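PDB 5LHJ: leucine aminopeptidase 2, chloroplastic from Streptomyces sp. BC16019, which matures the peptide antibiotic bottromycin as a metalloaminopeptidase of the M17 family, probably by removing an N-terminal amino acid from the precursor peptide. Local coordinates for residues A[447-452]-A[456-461]. Sequence-based numbering, arbitrary orientation.
Sequences FLQDFV and VPWAHL
Val452 and Gln449 lie over the indole of Trp458, and contacts of CH-pi type carry most of this interface, which has no hydrogen bond across it. Val452 CG2 sits almost squarely above the five-membered ring of Trp458, 3.7 Å from its centroid and 9° off the normal. The six-membered ring of Trp458 is met by Gln449 CA, 4.2 Å from its centroid, while Gln449 CB packs against Trp458 CZ3 at 3.7 Å. The tryptophan reaches this position because its CG is anti to the backbone N (chi1 161°), sending the ring out from the strand toward the helix end. A third CH-pi contact places the methyl Leu448 CD1 over a face of the His460 imidazole, 3.7 Å from the ring centroid.

Purely apolar contacts fill in around these. Leu448 CB approaches Trp458 CZ2 obliquely at 4.0 Å, and Val452 CG1 rests against Val456 CB at 4.2 Å, where the chain turns back. Both rings are also fixed through their nitrogens: Asp370 OD2 accepts a hydrogen bond from Trp458 NE1, and Asp370 OD1 is hydrogen-bonded to His460 ND1. An alanine in place of Trp458 would probably open a gap beneath Val452 and Gln449 and leave Asp370 OD2 without its indole partner.

The His460 side chain lies about 8 Å from that of Lys261, a manganese ligand, so the contact borders the metal site. It joins the end of helix 440-449, and the type I turn Gln449-Val452, to strand 458-462, which runs parallel to 367-372 and antiparallel to 386-390; Leu350 of helix 345-358 touches Leu448.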
ATOM      1  N   PHE A 447     -14.081  -4.445 -26.284  1.00 15.34           N
ATOM      2  CA  PHE A 447     -15.398  -4.309 -25.658  1.00 15.43           C
ATOM      3  C   PHE A 447     -16.300  -3.412 -26.511  1.00 15.67           C
ATOM      4  O   PHE A 447     -17.437  -3.805 -26.853  1.00 15.84           O
ATOM      5  CB  PHE A 447     -15.214  -3.769 -24.217  1.00 15.15           C
ATOM      6  CG  PHE A 447     -16.476  -3.611 -23.427  1.00 14.97           C
ATOM      7  CD1 PHE A 447     -17.376  -2.570 -23.698  1.00 14.88           C
ATOM      8  CD2 PHE A 447     -16.753  -4.464 -22.364  1.00 14.89           C
ATOM      9  CE1 PHE A 447     -18.536  -2.412 -22.949  1.00 14.95           C
ATOM     10  CE2 PHE A 447     -17.905  -4.294 -21.603  1.00 14.94           C
ATOM     11  CZ  PHE A 447     -18.802  -3.275 -21.903  1.00 14.81           C
ATOM     12  N   LEU A 448     -15.814  -2.218 -26.848  1.00 15.62           N
ATOM     13  CA  LEU A 448     -16.593  -1.271 -27.662  1.00 16.11           C
ATOM     14  C   LEU A 448     -16.898  -1.822 -29.052  1.00 16.24           C
ATOM     15  O   LEU A 448     -17.992  -1.622 -29.584  1.00 15.87           O
ATOM     16  CB  LEU A 448     -15.859   0.062 -27.804  1.00 16.29           C
ATOM     17  CG  LEU A 448     -15.612   0.876 -26.530  1.00 16.58           C
ATOM     18  CD1 LEU A 448     -14.806   2.119 -26.888  1.00 16.95           C
ATOM     19  CD2 LEU A 448     -16.898   1.265 -25.828  1.00 16.85           C
ATOM     20  N   GLN A 449     -15.922  -2.515 -29.636  1.00 16.72           N
ATOM     21  CA  GLN A 449     -16.081  -3.081 -30.972  1.00 17.87           C
ATOM     22  C   GLN A 449     -17.326  -3.974 -31.083  1.00 18.54           C
ATOM     23  O   GLN A 449     -17.982  -3.960 -32.123  1.00 18.51           O
ATOM     24  CB  GLN A 449     -14.835  -3.864 -31.383  1.00 18.18           C
ATOM     25  CG  GLN A 449     -14.841  -4.320 -32.840  1.00 18.85           C
ATOM     26  CD  GLN A 449     -13.549  -5.013 -33.239  1.00 19.06           C
ATOM     27  OE1 GLN A 449     -12.849  -5.583 -32.403  1.00 19.28           O
ATOM     28  NE2 GLN A 449     -13.234  -4.974 -34.534  1.00 19.83           N
ATOM     29  N   ASP A 450     -17.633  -4.718 -30.013  1.00 19.29           N
ATOM     30  CA  ASP A 450     -18.803  -5.627 -29.951  1.00 20.63           C
ATOM     31  C   ASP A 450     -20.128  -4.902 -30.280  1.00 20.03           C
ATOM     32  O   ASP A 450     -21.090  -5.521 -30.743  1.00 20.04           O
ATOM     33  CB  ASP A 450     -19.009  -6.203 -28.526  1.00 22.04           C
ATOM     34  CG  ASP A 450     -17.938  -7.205 -28.060  1.00 24.14           C
ATOM     35  OD1 ASP A 450     -17.109  -7.725 -28.832  1.00 25.00           O
ATOM     36  OD2 ASP A 450     -17.957  -7.474 -26.825  1.00 26.08           O
ATOM     37  N   PHE A 451     -20.198  -3.605 -30.003  1.00 18.68           N
ATOM     38  CA  PHE A 451     -21.456  -2.863 -30.107  1.00 18.54           C
ATOM     39  C   PHE A 451     -21.629  -2.110 -31.422  1.00 18.93           C
ATOM     40  O   PHE A 451     -22.667  -1.504 -31.635  1.00 19.42           O
ATOM     41  CB  PHE A 451     -21.567  -1.922 -28.913  1.00 17.76           C
ATOM     42  CG  PHE A 451     -21.616  -2.653 -27.615  1.00 17.37           C
ATOM     43  CD1 PHE A 451     -22.807  -3.208 -27.168  1.00 17.33           C
ATOM     44  CD2 PHE A 451     -20.465  -2.845 -26.859  1.00 17.05           C
ATOM     45  CE1 PHE A 451     -22.858  -3.908 -25.964  1.00 17.27           C
ATOM     46  CE2 PHE A 451     -20.504  -3.559 -25.668  1.00 17.05           C
ATOM     47  CZ  PHE A 451     -21.700  -4.081 -25.214  1.00 17.26           C
ATOM     48  N   VAL A 452     -20.622  -2.141 -32.286  1.00 19.24           N
ATOM     49  CA  VAL A 452     -20.695  -1.456 -33.575  1.00 20.21           C
ATOM     50  C   VAL A 452     -21.278  -2.446 -34.565  1.00 20.95           C
ATOM     51  O   VAL A 452     -20.733  -3.534 -34.758  1.00 20.85           O
ATOM     52  CB  VAL A 452     -19.318  -0.967 -34.055  1.00 20.39           C
ATOM     53  CG1 VAL A 452     -19.444  -0.204 -35.367  1.00 21.04           C
ATOM     54  CG2 VAL A 452     -18.686  -0.070 -33.002  1.00 20.55           C
ATOM     55  N   VAL A 456     -20.039  -1.653 -40.438  1.00 26.82           N
ATOM     56  CA  VAL A 456     -19.883  -0.197 -40.308  1.00 25.45           C
ATOM     57  C   VAL A 456     -18.432   0.127 -39.925  1.00 24.13           C
ATOM     58  O   VAL A 456     -17.969  -0.338 -38.873  1.00 23.75           O
ATOM     59  CB  VAL A 456     -20.842   0.380 -39.237  1.00 25.50           C
ATOM     60  CG1 VAL A 456     -20.644   1.876 -39.078  1.00 25.36           C
ATOM     61  CG2 VAL A 456     -22.299   0.068 -39.596  1.00 26.22           C
ATOM     62  N   PRO A 457     -17.705   0.905 -40.766  1.00 23.13           N
ATOM     63  CA  PRO A 457     -16.346   1.313 -40.403  1.00 22.20           C
ATOM     64  C   PRO A 457     -16.333   2.133 -39.124  1.00 21.15           C
ATOM     65  O   PRO A 457     -17.216   2.973 -38.915  1.00 20.32           O
ATOM     66  CB  PRO A 457     -15.880   2.155 -41.594  1.00 23.03           C
ATOM     67  CG  PRO A 457     -16.714   1.704 -42.730  1.00 23.70           C
ATOM     68  CD  PRO A 457     -18.032   1.279 -42.157  1.00 23.77           C
ATOM     69  N   TRP A 458     -15.342   1.880 -38.277  1.00 19.65           N
ATOM     70  CA  TRP A 458     -15.306   2.463 -36.944  1.00 18.77           C
ATOM     71  C   TRP A 458     -13.883   2.703 -36.487  1.00 18.37           C
ATOM     72  O   TRP A 458     -12.984   1.912 -36.791  1.00 18.22           O
ATOM     73  CB  TRP A 458     -16.047   1.534 -35.972  1.00 18.79           C
ATOM     74  CG  TRP A 458     -15.755   1.700 -34.503  1.00 18.69           C
ATOM     75  CD1 TRP A 458     -16.262   2.652 -33.651  1.00 18.91           C
ATOM     76  CD2 TRP A 458     -14.912   0.861 -33.713  1.00 18.67           C
ATOM     77  NE1 TRP A 458     -15.761   2.459 -32.378  1.00 18.77           N
ATOM     78  CE2 TRP A 458     -14.938   1.357 -32.393  1.00 18.64           C
ATOM     79  CE3 TRP A 458     -14.124  -0.264 -33.995  1.00 19.06           C
ATOM     80  CZ2 TRP A 458     -14.214   0.760 -31.360  1.00 18.70           C
ATOM     81  CZ3 TRP A 458     -13.392  -0.856 -32.954  1.00 18.69           C
ATOM     82  CH2 TRP A 458     -13.442  -0.336 -31.667  1.00 18.38           C
ATOM     83  N   ALA A 459     -13.694   3.810 -35.771  1.00 17.93           N
ATOM     84  CA  ALA A 459     -12.450   4.098 -35.076  1.00 17.64           C
ATOM     85  C   ALA A 459     -12.748   4.572 -33.657  1.00 17.33           C
ATOM     86  O   ALA A 459     -13.775   5.207 -33.399  1.00 16.91           O
ATOM     87  CB  ALA A 459     -11.630   5.150 -35.824  1.00 17.64           C
ATOM     88  N   HIS A 460     -11.819   4.270 -32.753  1.00 16.84           N
ATOM     89  CA  HIS A 460     -11.922   4.611 -31.334  1.00 16.83           C
ATOM     90  C   HIS A 460     -10.656   5.368 -30.930  1.00 16.90           C
ATOM     91  O   HIS A 460      -9.534   4.889 -31.166  1.00 16.50           O
ATOM     92  CB  HIS A 460     -12.103   3.315 -30.537  1.00 17.26           C
ATOM     93  CG  HIS A 460     -11.744   3.407 -29.082  1.00 17.66           C
ATOM     94  ND1 HIS A 460     -12.345   4.293 -28.213  1.00 17.76           N
ATOM     95  CD2 HIS A 460     -10.867   2.690 -28.342  1.00 17.61           C
ATOM     96  CE1 HIS A 460     -11.833   4.139 -27.005  1.00 17.89           C
ATOM     97  NE2 HIS A 460     -10.946   3.158 -27.052  1.00 18.08           N
ATOM     98  N   LEU A 461     -10.845   6.551 -30.340  1.00 16.82           N
ATOM     99  CA  LEU A 461      -9.739   7.376 -29.852  1.00 17.18           C
ATOM    100  C   LEU A 461      -9.772   7.407 -28.328  1.00 16.76           C
ATOM    101  O   LEU A 461     -10.718   7.929 -27.753  1.00 16.38           O
ATOM    102  CB  LEU A 461      -9.856   8.804 -30.385  1.00 18.01           C
ATOM    103  CG  LEU A 461      -9.936   9.036 -31.889  1.00 19.20           C
ATOM    104  CD1 LEU A 461      -9.810  10.526 -32.225  1.00 19.39           C
ATOM    105  CD2 LEU A 461      -8.866   8.275 -32.603  1.00 20.17           C
TER